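Local coordinates for protein FI20010p1 (Drosophila melanogaster, PDB 7CFB) that probably serves as a tudor-domain scaffold in gene silencing, taking part in assembly of the complex that amplifies piRNAs, at residues Y123-I128 and E132-D137; P93-I98 and N115-G120; D74-V79 and I109-I114; K78-Q83 and N222-S227. All coordinates share one frame; numbering follows the deposited sequence.

Contact 1. Residues Y123-I128 and E132-D137; sequences YDAYLI and EHIHFD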
loop_
_atom_site.group_PDB
_atom_site.type_symbol
_atom_site.label_atom_id
_atom_site.label_comp_id
_atom_site.label_asym_id
_atom_site.label_seq_id
_atom_site.Cartn_x
_atom_site.Cartn_y
_atom_site.Cartn_z
ATOM N N TYR A 123 -12.390 -3.202 -11.390
ATOM C CA TYR A 123 -12.384 -3.742 -10.038
ATOM C C TYR A 123 -11.963 -2.661 -9.056
ATOM O O TYR A 123 -11.349 -1.658 -9.426
ATOM C CB TYR A 123 -11.439 -4.946 -9.915
ATOM C CG TYR A 123 -11.608 -5.978 -11.005
ATOM C CD1 TYR A 123 -10.930 -5.859 -12.214
ATOM C CD2 TYR A 123 -12.450 -7.067 -10.829
ATOM C CE1 TYR A 123 -11.091 -6.795 -13.216
ATOM C CE2 TYR A 123 -12.614 -8.011 -11.825
ATOM C CZ TYR A 123 -11.931 -7.870 -13.016
ATOM O OH TYR A 123 -12.091 -8.807 -14.010
ATOM N N ASP A 124 -12.303 -2.883 -7.790
ATOM C CA ASP A 124 -11.766 -2.105 -6.683
ATOM C C ASP A 124 -10.567 -2.852 -6.118
ATOM O O ASP A 124 -10.658 -4.053 -5.833
ATOM C CB ASP A 124 -12.827 -1.888 -5.602
ATOM C CG ASP A 124 -12.440 -0.806 -4.615
ATOM O OD1 ASP A 124 -11.705 0.125 -5.006
ATOM O OD2 ASP A 124 -12.879 -0.885 -3.448
ATOM N N ALA A 125 -9.460 -2.148 -5.986
ATOM C CA ALA A 125 -8.206 -2.781 -5.557
ATOM C C ALA A 125 -7.563 -2.002 -4.420
ATOM O O ALA A 125 -7.781 -0.827 -4.320
ATOM C CB ALA A 125 -7.282 -2.877 -6.734
ATOM N N TYR A 126 -6.774 -2.690 -3.620
ATOM C CA TYR A 126 -6.083 -2.068 -2.477
ATOM C C TYR A 126 -4.569 -2.258 -2.586
ATOM O O TYR A 126 -4.109 -3.333 -2.732
ATOM C CB TYR A 126 -6.645 -2.648 -1.185
ATOM C CG TYR A 126 -6.061 -2.101 0.085
ATOM C CD1 TYR A 126 -6.012 -0.747 0.309
ATOM C CD2 TYR A 126 -5.556 -2.931 1.056
ATOM C CE1 TYR A 126 -5.502 -0.221 1.470
ATOM C CE2 TYR A 126 -5.014 -2.422 2.216
ATOM C CZ TYR A 126 -4.992 -1.062 2.429
ATOM O OH TYR A 126 -4.484 -0.524 3.553
ATOM N N LEU A 127 -3.848 -1.167 -2.464
ATOM C CA LEU A 127 -2.373 -1.203 -2.461
ATOM C C LEU A 127 -1.983 -1.384 -0.997
ATOM O O LEU A 127 -1.897 -0.425 -0.286
ATOM C CB LEU A 127 -1.853 0.094 -3.078
ATOM C CG LEU A 127 -2.343 0.392 -4.487
ATOM C CD1 LEU A 127 -1.498 1.441 -5.137
ATOM C CD2 LEU A 127 -2.333 -0.848 -5.335
ATOM N N ILE A 128 -1.719 -2.627 -0.629
ATOM C CA ILE A 128 -1.511 -3.054 0.782
ATOM C C ILE A 128 -0.337 -2.328 1.434
ATOM O O ILE A 128 -0.392 -2.134 2.609
ATOM C CB ILE A 128 -1.471 -4.587 0.926
ATOM C CG1 ILE A 128 -0.188 -5.206 0.381
ATOM C CG2 ILE A 128 -2.707 -5.222 0.332
ATOM C CD1 ILE A 128 -0.067 -6.670 0.608
ATOM N N GLU A 132 -3.633 2.610 -0.053
ATOM C CA GLU A 132 -4.461 3.364 -1.027
ATOM C C GLU A 132 -5.443 2.446 -1.749
ATOM O O GLU A 132 -5.051 1.325 -2.127
ATOM C CB GLU A 132 -3.575 3.953 -2.117
ATOM C CG GLU A 132 -2.711 5.091 -1.640
ATOM C CD GLU A 132 -1.856 5.603 -2.777
ATOM O OE1 GLU A 132 -1.906 5.006 -3.871
ATOM O OE2 GLU A 132 -1.137 6.600 -2.569
ATOM N N HIS A 133 -6.673 2.929 -1.926
ATOM C CA HIS A 133 -7.676 2.168 -2.700
ATOM C C HIS A 133 -7.686 2.788 -4.086
ATOM O O HIS A 133 -7.646 3.976 -4.164
ATOM C CB HIS A 133 -9.042 2.175 -2.031
ATOM C CG HIS A 133 -9.026 1.586 -0.671
ATOM N ND1 HIS A 133 -9.280 0.284 -0.442
ATOM C CD2 HIS A 133 -8.761 2.130 0.525
ATOM C CE1 HIS A 133 -9.186 0.037 0.824
ATOM N NE2 HIS A 133 -8.856 1.139 1.434
ATOM N N ILE A 134 -7.584 1.978 -5.120
ATOM C CA ILE A 134 -7.554 2.487 -6.511
ATOM C C ILE A 134 -8.467 1.637 -7.384
ATOM O O ILE A 134 -8.747 0.526 -7.024
ATOM C CB ILE A 134 -6.124 2.466 -7.056
ATOM C CG1 ILE A 134 -5.529 1.066 -6.988
ATOM C CG2 ILE A 134 -5.252 3.477 -6.346
ATOM C CD1 ILE A 134 -5.500 0.401 -8.306
ATOM N N HIS A 135 -8.919 2.204 -8.481
ATOM C CA HIS A 135 -9.734 1.450 -9.448
ATOM C C HIS A 135 -8.785 0.675 -10.362
ATOM O O HIS A 135 -7.807 1.233 -10.789
ATOM C CB HIS A 135 -10.660 2.382 -10.211
ATOM C CG HIS A 135 -11.522 1.629 -11.147
ATOM N ND1 HIS A 135 -12.531 0.840 -10.719
ATOM C CD2 HIS A 135 -11.497 1.509 -12.475
ATOM C CE1 HIS A 135 -13.103 0.284 -11.742
ATOM N NE2 HIS A 135 -12.495 0.679 -12.809
ATOM N N PHE A 136 -9.082 -0.581 -10.617
ATOM C CA PHE A 136 -8.222 -1.421 -11.467
ATOM C C PHE A 136 -9.023 -1.785 -12.712
ATOM O O PHE A 136 -9.952 -2.571 -12.619
ATOM C CB PHE A 136 -7.776 -2.622 -10.639
ATOM C CG PHE A 136 -6.806 -3.579 -11.269
ATOM C CD1 PHE A 136 -7.252 -4.657 -11.998
ATOM C CD2 PHE A 136 -5.453 -3.454 -11.058
ATOM C CE1 PHE A 136 -6.357 -5.561 -12.538
ATOM C CE2 PHE A 136 -4.563 -4.352 -11.605
ATOM C CZ PHE A 136 -5.016 -5.405 -12.343
ATOM N N ASP A 137 -8.597 -1.250 -13.843
ATOM C CA ASP A 137 -9.270 -1.430 -15.149
ATOM C C ASP A 137 -9.253 -2.878 -15.610
ATOM O O ASP A 137 -10.196 -3.275 -16.200
ATOM C CB ASP A 137 -8.630 -0.575 -16.220
ATOM C CG ASP A 137 -9.059 0.853 -16.100
ATOM O OD1 ASP A 137 -10.123 1.065 -15.586
ATOM O OD2 ASP A 137 -8.324 1.698 -16.502
HETATM O O HOH W 1 -13.160 1.301 -7.782
#
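Y123 pairs with F136 at one end of two antiparallel strands, 123-127 and 132-136, and it loses more surface to the opposite segment than any other residue here. Two backbone bonds close this pair; the one from F136 N to Y123 O is 2.8 Å long and almost straight at 177°. The tyrosine's CG lies beside its own backbone N (chi1 -48°), which brings CD1 to 3.5 Å from F136 O, the oxygen standing near the ring plane at its edge. CD1 also meets CD1 of F136 at 3.9 Å. Between the two ends, A125 and I134 exchange a further pair of backbone bonds. At the far end L127 N donates to E132 O over 2.8 Å, again nearly straight. Beyond that bond, CD1 of L127 rests 3.8 Å from OE1 of E132, whose carboxylate is anchored by a salt bridge to K233. The other face of the ladder carries Y126 and H133, stacked in offset fashion with ring centroids 4.5 Å apart and planes 24° from parallel. D124, on that same face, turns to R30 for its salt bridge, and a water bonded to ND1 of H135 reaches OD1 of D124 only weakly. Mostly apolar packing ending in a carboxylate on one face, and a stacked pair beside D124 on the other, fit a two-stranded beta hairpin at the margin of the antiparallel sheet in this SH3-clan tudor domain.

Contact 2. Residues P93-I98 and N115-G120; sequences PDYGDI and NSSSAG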
loop_
_atom_site.group_PDB
_atom_site.type_symbol
_atom_site.label_atom_id
_atom_site.label_comp_id
_atom_site.label_asym_id
_atom_site.label_seq_id
_atom_site.Cartn_x
_atom_site.Cartn_y
_atom_site.Cartn_z
ATOM N N PRO A 93 -5.581 -13.000 -9.951
ATOM C CA PRO A 93 -5.779 -13.883 -8.821
ATOM C C PRO A 93 -7.130 -13.661 -8.126
ATOM O O PRO A 93 -7.790 -12.700 -8.300
ATOM C CB PRO A 93 -4.661 -13.507 -7.854
ATOM C CG PRO A 93 -3.622 -12.929 -8.745
ATOM C CD PRO A 93 -4.412 -12.168 -9.776
ATOM N N ASP A 94 -7.489 -14.561 -7.235
ATOM C CA ASP A 94 -8.790 -14.438 -6.541
ATOM C C ASP A 94 -8.879 -13.182 -5.682
ATOM O O ASP A 94 -7.875 -12.661 -5.217
ATOM C CB ASP A 94 -9.026 -15.577 -5.561
ATOM C CG ASP A 94 -9.177 -16.928 -6.216
ATOM O OD1 ASP A 94 -9.351 -16.969 -7.403
ATOM O OD2 ASP A 94 -9.110 -17.900 -5.503
ATOM N N TYR A 95 -10.106 -12.765 -5.431
ATOM C CA TYR A 95 -10.340 -11.618 -4.529
ATOM C C TYR A 95 -9.704 -11.937 -3.179
ATOM O O TYR A 95 -9.859 -13.026 -2.645
ATOM C CB TYR A 95 -11.837 -11.375 -4.366
ATOM C CG TYR A 95 -12.565 -11.056 -5.641
ATOM C CD1 TYR A 95 -12.424 -9.830 -6.243
ATOM C CD2 TYR A 95 -13.378 -11.978 -6.252
ATOM C CE1 TYR A 95 -13.074 -9.531 -7.416
ATOM C CE2 TYR A 95 -14.026 -11.704 -7.434
ATOM C CZ TYR A 95 -13.871 -10.473 -8.016
ATOM O OH TYR A 95 -14.506 -10.167 -9.161
ATOM N N GLY A 96 -8.932 -10.988 -2.683
ATOM C CA GLY A 96 -8.243 -11.097 -1.394
ATOM C C GLY A 96 -6.857 -11.690 -1.514
ATOM O O GLY A 96 -6.117 -11.588 -0.575
ATOM N N ASP A 97 -6.525 -12.263 -2.659
ATOM C CA ASP A 97 -5.186 -12.855 -2.862
ATOM C C ASP A 97 -4.191 -11.738 -3.176
ATOM O O ASP A 97 -4.568 -10.792 -3.802
ATOM C CB ASP A 97 -5.226 -14.059 -3.796
ATOM C CG ASP A 97 -5.760 -15.324 -3.137
ATOM O OD1 ASP A 97 -6.085 -15.282 -1.969
ATOM O OD2 ASP A 97 -5.853 -16.332 -3.800
ATOM N N ILE A 98 -2.947 -11.899 -2.772
ATOM C CA ILE A 98 -1.924 -10.847 -2.986
ATOM C C ILE A 98 -1.066 -11.112 -4.231
ATOM O O ILE A 98 -0.670 -12.227 -4.442
ATOM C CB ILE A 98 -1.106 -10.673 -1.708
ATOM C CG1 ILE A 98 -2.011 -10.284 -0.543
ATOM C CG2 ILE A 98 0.011 -9.684 -1.903
ATOM C CD1 ILE A 98 -1.387 -10.555 0.764
ATOM N N ASN A 115 -10.307 -6.414 -4.211
ATOM C CA ASN A 115 -11.316 -6.625 -3.152
ATOM C C ASN A 115 -12.718 -6.836 -3.731
ATOM O O ASN A 115 -13.459 -7.527 -3.124
ATOM C CB ASN A 115 -11.181 -5.608 -2.020
ATOM C CG ASN A 115 -11.339 -4.176 -2.456
ATOM O OD1 ASN A 115 -10.387 -3.516 -2.808
ATOM N ND2 ASN A 115 -12.553 -3.686 -2.414
ATOM N N SER A 116 -13.033 -6.261 -4.880
ATOM C CA SER A 116 -14.394 -6.409 -5.444
ATOM C C SER A 116 -14.425 -6.100 -6.936
ATOM O O SER A 116 -13.530 -5.463 -7.424
ATOM C CB SER A 116 -15.392 -5.544 -4.717
ATOM O OG SER A 116 -15.243 -4.189 -5.041
ATOM N N SER A 117 -15.495 -6.547 -7.572
ATOM C CA SER A 117 -15.823 -6.285 -8.988
ATOM C C SER A 117 -16.555 -4.948 -9.073
ATOM O O SER A 117 -17.380 -4.682 -8.233
ATOM C CB SER A 117 -16.671 -7.385 -9.517
ATOM O OG SER A 117 -16.825 -7.270 -10.904
ATOM N N SER A 118 -16.234 -4.143 -10.067
ATOM C CA SER A 118 -16.887 -2.839 -10.254
ATOM C C SER A 118 -18.033 -3.008 -11.257
ATOM O O SER A 118 -17.827 -3.618 -12.283
ATOM C CB SER A 118 -15.905 -1.833 -10.711
ATOM O OG SER A 118 -15.045 -1.451 -9.677
ATOM N N ALA A 119 -19.186 -2.440 -10.935
ATOM C CA ALA A 119 -20.404 -2.510 -11.759
ATOM C C ALA A 119 -20.164 -1.900 -13.135
ATOM O O ALA A 119 -20.577 -2.470 -14.090
ATOM C CB ALA A 119 -21.488 -1.751 -11.055
ATOM N N GLY A 120 -19.442 -0.802 -13.210
ATOM C CA GLY A 120 -19.236 -0.151 -14.508
ATOM C C GLY A 120 -18.078 -0.755 -15.264
ATOM O O GLY A 120 -17.716 -0.220 -16.261
#
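One tyrosine ring, that of Y95, makes every close approach in this contact, and it lies chiefly along main chain instead of against side chains. The main chain in question is a classic beta bulge: N115 and S116, near the end of strand 108-117, both face D124 of the next strand. On the other side, Y95 occupies the second position of a type II beta turn running from D94 to D97 and closed by a bond from D97 N to D94 O. G96 takes the third position with a phi of 91°, where a side chain would be jammed against the carbonyl O of Y95. With CG set beside the backbone N (chi1 -60°), the ring leaves the turn and extends along the bulge. Its atoms meet successive residues in order. Y95 CD1 comes to 3.9 Å from N115 C, and Y95 CE1 follows at 3.7 Å from S116 C. CB of N115 points away from the turn, and its ND2 is bonded to D124 OD2. Loop residues P22 and E27 also touch the side chain of Y95, so the packing joins the loop before strand 99-103 to the strand end and the N-terminal arm. At the end of the ring, OH of Y95 settles 3.5 Å from CB of S117.

Contact 3. Residues D74-V79 and I109-I114; sequences DRIKKV and ITRITI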
loop_
_atom_site.group_PDB
_atom_site.type_symbol
_atom_site.label_atom_id
_atom_site.label_comp_id
_atom_site.label_asym_id
_atom_site.label_seq_id
_atom_site.Cartn_x
_atom_site.Cartn_y
_atom_site.Cartn_z
ATOM N N ASP A 74 12.501 -6.248 3.312
ATOM C CA ASP A 74 13.503 -6.038 2.242
ATOM C C ASP A 74 13.066 -6.663 0.915
ATOM O O ASP A 74 13.246 -6.007 -0.082
ATOM C CB ASP A 74 14.879 -6.548 2.666
ATOM C CG ASP A 74 15.984 -6.158 1.708
ATOM O OD1 ASP A 74 16.418 -5.028 1.774
ATOM O OD2 ASP A 74 16.356 -6.988 0.877
ATOM N N ARG A 75 12.456 -7.832 0.921
ATOM C CA ARG A 75 12.042 -8.462 -0.357
ATOM C C ARG A 75 11.006 -7.592 -1.080
ATOM O O ARG A 75 11.052 -7.562 -2.287
ATOM C CB ARG A 75 11.603 -9.901 -0.145
ATOM C CG ARG A 75 12.728 -10.801 0.331
ATOM C CD ARG A 75 13.407 -11.526 -0.800
ATOM N NE ARG A 75 12.609 -12.589 -1.337
ATOM C CZ ARG A 75 12.888 -13.198 -2.457
ATOM N NH1 ARG A 75 13.931 -12.807 -3.150
ATOM N NH2 ARG A 75 12.138 -14.180 -2.887
ATOM N N ILE A 76 10.086 -6.971 -0.344
ATOM C CA ILE A 76 9.069 -6.079 -0.960
ATOM C C ILE A 76 9.806 -4.900 -1.579
ATOM O O ILE A 76 9.506 -4.562 -2.688
ATOM C CB ILE A 76 8.036 -5.600 0.066
ATOM C CG1 ILE A 76 7.338 -6.757 0.778
ATOM C CG2 ILE A 76 7.065 -4.631 -0.579
ATOM C CD1 ILE A 76 6.725 -6.367 2.087
ATOM N N LYS A 77 10.791 -4.366 -0.875
ATOM C CA LYS A 77 11.570 -3.215 -1.383
ATOM C C LYS A 77 12.270 -3.608 -2.686
ATOM O O LYS A 77 12.245 -2.841 -3.600
ATOM C CB LYS A 77 12.575 -2.774 -0.326
ATOM C CG LYS A 77 11.987 -2.357 1.009
ATOM C CD LYS A 77 12.990 -1.666 1.875
ATOM C CE LYS A 77 13.017 -2.148 3.306
ATOM N NZ LYS A 77 13.682 -1.182 4.200
ATOM N N LYS A 78 12.830 -4.809 -2.746
ATOM C CA LYS A 78 13.524 -5.296 -3.959
ATOM C C LYS A 78 12.540 -5.395 -5.123
ATOM O O LYS A 78 12.919 -5.055 -6.208
ATOM C CB LYS A 78 14.197 -6.636 -3.695
ATOM C CG LYS A 78 15.542 -6.582 -3.010
ATOM C CD LYS A 78 16.184 -7.946 -3.005
ATOM C CE LYS A 78 17.290 -8.134 -1.992
ATOM N NZ LYS A 78 18.085 -6.905 -1.785
ATOM N N VAL A 79 11.335 -5.893 -4.892
ATOM C CA VAL A 79 10.308 -5.965 -5.969
ATOM C C VAL A 79 9.927 -4.549 -6.401
ATOM O O VAL A 79 9.833 -4.300 -7.568
ATOM C CB VAL A 79 9.061 -6.721 -5.504
ATOM C CG1 VAL A 79 7.867 -6.450 -6.401
ATOM C CG2 VAL A 79 9.326 -8.200 -5.392
ATOM N N ILE A 109 7.010 -1.470 -8.866
ATOM C CA ILE A 109 6.045 -2.592 -8.785
ATOM C C ILE A 109 5.593 -2.717 -7.331
ATOM O O ILE A 109 6.424 -2.948 -6.472
ATOM C CB ILE A 109 6.668 -3.872 -9.336
ATOM C CG1 ILE A 109 6.970 -3.750 -10.828
ATOM C CG2 ILE A 109 5.806 -5.063 -9.022
ATOM C CD1 ILE A 109 7.584 -4.979 -11.407
ATOM N N THR A 110 4.292 -2.640 -7.108
ATOM C CA THR A 110 3.761 -2.646 -5.728
ATOM C C THR A 110 2.774 -3.790 -5.505
ATOM O O THR A 110 2.158 -4.199 -6.450
ATOM C CB THR A 110 3.130 -1.291 -5.434
ATOM O OG1 THR A 110 3.005 -1.105 -4.033
ATOM C CG2 THR A 110 1.802 -1.107 -6.120
ATOM N N ARG A 111 2.642 -4.223 -4.254
ATOM C CA ARG A 111 1.733 -5.323 -3.848
ATOM C C ARG A 111 0.298 -4.815 -3.894
ATOM O O ARG A 111 0.072 -3.706 -3.524
ATOM C CB ARG A 111 2.143 -5.953 -2.517
ATOM C CG ARG A 111 3.565 -6.475 -2.487
ATOM C CD ARG A 111 3.785 -7.472 -1.384
ATOM N NE ARG A 111 3.633 -6.825 -0.107
ATOM C CZ ARG A 111 3.404 -7.435 1.024
ATOM N NH1 ARG A 111 3.298 -8.738 1.076
ATOM N NH2 ARG A 111 3.262 -6.729 2.108
ATOM N N ILE A 112 -0.598 -5.658 -4.347
ATOM C CA ILE A 112 -2.006 -5.280 -4.576
ATOM C C ILE A 112 -2.902 -6.479 -4.305
ATOM O O ILE A 112 -2.444 -7.585 -4.421
ATOM C CB ILE A 112 -2.135 -4.817 -6.041
ATOM C CG1 ILE A 112 -3.484 -4.177 -6.375
ATOM C CG2 ILE A 112 -1.741 -5.913 -7.009
ATOM C CD1 ILE A 112 -3.669 -3.790 -7.796
ATOM N N THR A 113 -4.140 -6.205 -3.952
ATOM C CA THR A 113 -5.173 -7.238 -3.840
ATOM C C THR A 113 -6.458 -6.689 -4.472
ATOM O O THR A 113 -6.687 -5.515 -4.355
ATOM C CB THR A 113 -5.346 -7.688 -2.394
ATOM O OG1 THR A 113 -6.273 -8.750 -2.513
ATOM C CG2 THR A 113 -5.876 -6.603 -1.490
ATOM N N ILE A 114 -7.218 -7.530 -5.149
ATOM C CA ILE A 114 -8.526 -7.126 -5.707
ATOM C C ILE A 114 -9.574 -7.420 -4.634
ATOM O O ILE A 114 -9.671 -8.522 -4.211
ATOM C CB ILE A 114 -8.851 -7.843 -7.020
ATOM C CG1 ILE A 114 -7.757 -7.646 -8.061
ATOM C CG2 ILE A 114 -10.182 -7.367 -7.541
ATOM C CD1 ILE A 114 -7.778 -6.303 -8.669
HETATM O O HOH W 2 6.709 -4.351 -3.837
#
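I76 reaches from helix 74-80 to the flat guanidinium of R111 on strand 108-117, the two side chains meeting at about a right angle. Its CB points toward the strand but stands back from it. Of the two branches, CG2 only grazes NE of R111 at 4.1 Å, while CG1, beside the backbone N (chi1 -56°), approaches the same NE to 3.8 Å. The tip, CD1, completes the approach: it sits 3.4 Å above the guanidinium plane, displaced toward the rim, and 3.5 Å from NH2. Replacing I76 with an alanine would probably uncover this part of the guanidinium face and open a gap between helix and strand, though the arginine's polar bonds would remain. One helical turn further on, V79 CG1 packs against I109 CG2 at 3.6 Å, again at about a right angle. A water lies between the two backbones, donating to I76 O and to I109 O, each over 3.0 Å; just beyond, L80 adds a backbone hydrogen bond to I109. The arginine's nitrogens find partners elsewhere: NE in a salt bridge to D129, NH1 with L152 O and NH2 with P153 O. Covering a guanidinium face with a methyl group costs none of these polar bonds, which is how a buried arginine can belong to a largely apolar interface.

Contact 4. Residues K78-Q83 and N222-S227; sequences KVLQRQ and NEIDES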
loop_
_atom_site.group_PDB
_atom_site.type_symbol
_atom_site.label_atom_id
_atom_site.label_comp_id
_atom_site.label_asym_id
_atom_site.label_seq_id
_atom_site.Cartn_x
_atom_site.Cartn_y
_atom_site.Cartn_z
ATOM N N LYS A 78 12.830 -4.809 -2.746
ATOM C CA LYS A 78 13.524 -5.296 -3.959
ATOM C C LYS A 78 12.540 -5.395 -5.123
ATOM O O LYS A 78 12.919 -5.055 -6.208
ATOM C CB LYS A 78 14.197 -6.636 -3.695
ATOM C CG LYS A 78 15.542 -6.582 -3.010
ATOM C CD LYS A 78 16.184 -7.946 -3.005
ATOM C CE LYS A 78 17.290 -8.134 -1.992
ATOM N NZ LYS A 78 18.085 -6.905 -1.785
ATOM N N VAL A 79 11.335 -5.893 -4.892
ATOM C CA VAL A 79 10.308 -5.965 -5.969
ATOM C C VAL A 79 9.927 -4.549 -6.401
ATOM O O VAL A 79 9.833 -4.300 -7.568
ATOM C CB VAL A 79 9.061 -6.721 -5.504
ATOM C CG1 VAL A 79 7.867 -6.450 -6.401
ATOM C CG2 VAL A 79 9.326 -8.200 -5.392
ATOM N N LEU A 80 9.775 -3.657 -5.440
ATOM C CA LEU A 80 9.320 -2.290 -5.742
ATOM C C LEU A 80 10.308 -1.570 -6.655
ATOM O O LEU A 80 9.880 -0.997 -7.595
ATOM C CB LEU A 80 9.082 -1.532 -4.441
ATOM C CG LEU A 80 8.239 -0.286 -4.612
ATOM C CD1 LEU A 80 7.278 -0.107 -3.462
ATOM C CD2 LEU A 80 9.112 0.932 -4.785
ATOM N N GLN A 81 11.597 -1.762 -6.438
ATOM C CA GLN A 81 12.661 -1.079 -7.215
ATOM C C GLN A 81 13.080 -1.894 -8.448
ATOM O O GLN A 81 14.126 -1.618 -8.992
ATOM C CB GLN A 81 13.788 -0.680 -6.282
ATOM C CG GLN A 81 13.370 0.404 -5.320
ATOM C CD GLN A 81 14.423 0.630 -4.276
ATOM O OE1 GLN A 81 15.129 1.614 -4.302
ATOM N NE2 GLN A 81 14.537 -0.297 -3.352
ATOM N N ARG A 82 12.310 -2.920 -8.791
ATOM C CA ARG A 82 12.510 -3.773 -9.980
ATOM C C ARG A 82 13.866 -4.470 -9.920
ATOM O O ARG A 82 14.471 -4.599 -10.940
ATOM C CB ARG A 82 12.292 -2.960 -11.259
ATOM C CG ARG A 82 10.864 -2.480 -11.438
ATOM C CD ARG A 82 10.418 -2.316 -12.866
ATOM N NE ARG A 82 10.114 -3.582 -13.476
ATOM C CZ ARG A 82 9.796 -3.744 -14.742
ATOM N NH1 ARG A 82 9.728 -2.704 -15.541
ATOM N NH2 ARG A 82 9.519 -4.942 -15.199
ATOM N N GLN A 83 14.288 -4.882 -8.732
ATOM C CA GLN A 83 15.562 -5.593 -8.522
ATOM C C GLN A 83 15.329 -7.103 -8.577
ATOM O O GLN A 83 16.289 -7.808 -8.437
ATOM C CB GLN A 83 16.221 -5.135 -7.222
ATOM C CG GLN A 83 16.627 -3.676 -7.227
ATOM C CD GLN A 83 17.076 -3.183 -5.877
ATOM O OE1 GLN A 83 17.009 -3.877 -4.886
ATOM N NE2 GLN A 83 17.515 -1.948 -5.821
ATOM N N ASN A 222 11.968 8.073 -2.564
ATOM C CA ASN A 222 11.925 8.982 -3.732
ATOM C C ASN A 222 11.263 8.255 -4.903
ATOM O O ASN A 222 10.468 8.854 -5.559
ATOM C CB ASN A 222 13.319 9.472 -4.105
ATOM C CG ASN A 222 13.886 10.436 -3.085
ATOM O OD1 ASN A 222 13.141 11.079 -2.359
ATOM N ND2 ASN A 222 15.200 10.547 -3.031
ATOM N N GLU A 223 11.585 6.993 -5.127
ATOM C CA GLU A 223 10.982 6.212 -6.234
ATOM C C GLU A 223 9.474 6.061 -5.982
ATOM O O GLU A 223 8.708 6.099 -6.934
ATOM C CB GLU A 223 11.710 4.878 -6.390
ATOM C CG GLU A 223 12.554 4.768 -7.651
ATOM C CD GLU A 223 12.892 3.354 -8.102
ATOM O OE1 GLU A 223 12.319 2.872 -9.085
ATOM O OE2 GLU A 223 13.727 2.741 -7.469
ATOM N N ILE A 224 9.084 5.837 -4.733
ATOM C CA ILE A 224 7.642 5.694 -4.409
ATOM C C ILE A 224 6.932 7.024 -4.641
ATOM O O ILE A 224 5.888 7.023 -5.251
ATOM C CB ILE A 224 7.412 5.157 -2.981
ATOM C CG1 ILE A 224 7.998 3.758 -2.813
ATOM C CG2 ILE A 224 5.934 5.178 -2.654
ATOM C CD1 ILE A 224 7.791 3.151 -1.465
ATOM N N ASP A 225 7.557 8.108 -4.221
ATOM C CA ASP A 225 6.924 9.445 -4.295
ATOM C C ASP A 225 6.629 9.828 -5.742
ATOM O O ASP A 225 5.617 10.445 -5.953
ATOM C CB ASP A 225 7.654 10.472 -3.440
ATOM C CG ASP A 225 6.827 11.702 -3.161
ATOM O OD1 ASP A 225 5.773 11.569 -2.579
ATOM O OD2 ASP A 225 7.247 12.761 -3.549
ATOM N N GLU A 226 7.495 9.487 -6.684
ATOM C CA GLU A 226 7.207 9.821 -8.101
ATOM C C GLU A 226 5.944 9.100 -8.574
ATOM O O GLU A 226 5.184 9.714 -9.278
ATOM C CB GLU A 226 8.459 9.629 -8.946
ATOM C CG GLU A 226 9.630 10.322 -8.297
ATOM C CD GLU A 226 10.599 10.997 -9.231
ATOM O OE1 GLU A 226 11.732 10.509 -9.343
ATOM O OE2 GLU A 226 10.207 11.991 -9.847
ATOM N N SER A 227 5.746 7.848 -8.188
ATOM C CA SER A 227 4.508 7.112 -8.531
ATOM C C SER A 227 3.302 7.787 -7.872
ATOM O O SER A 227 2.340 8.005 -8.554
ATOM C CB SER A 227 4.601 5.718 -8.035
ATOM O OG SER A 227 3.495 4.965 -8.442
HETATM O O HOH W 3 15.110 1.024 -9.271
#
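L80 lays its two methyls over the outer chain of I224, crossing it at about a right angle where the end of helix 74-80 meets helix 215-228. CD2 touches CG1 of the isoleucine at 3.6 Å, and CD1 comes to 3.9 Å from its CD1. CG of L80 is anti to the backbone N (chi1 -163°), which carries both methyls across to the partner helix; M220 and F130 also pack on this leucine. Next to it the helix stops. R82, with positive phi, is the C-prime residue of a Schellman motif, in which Q83 N bonds to K78 O and R82 N to V79 O. Q81, just past the helical turn, has its CG 3.2 Å from OE2 of E223, and the amide and carboxylate planes are 50° apart. No direct bond joins them: the amide's NE2 turns back to a weak bond with K77 O. Instead a water donates both to Q81 O and to OE2 of E223, 2.8 Å in each case. Shortening Q81 to an alanine would probably open a gap beside that carboxylate, leaving it freer to turn, and K77 O would lose its weak partner. The chemistry is split, with an apolar crossing on the buried side and, beside it, a carboxylate tied to the helix end through solvent.

Strand 108-117 ties three of the contacts together. Its first half meets helix 74-80 in contact 3 and its far end receives the 93-98 loop in contact 2, their centres about 18 Å apart. Strand 123-127, next in the sheet, brings in contact 1, whose D124 bonds to the bulge of contact 2 with the two centres about 9 Å apart. Contact 4 shares K78 and V79 with contact 3, centres again about 9 Å apart, and adds helix 215-228 from late in the chain; its centre is about 24 Å from that of contact 2. Along the sequence, contacts 2 and 3 interleave, while contacts 1 and 2 nest within the loop closed by contact 4. Helix 74-80 thus packs between the tudor-family sheet and helix 215-228, which also touches the sheet directly.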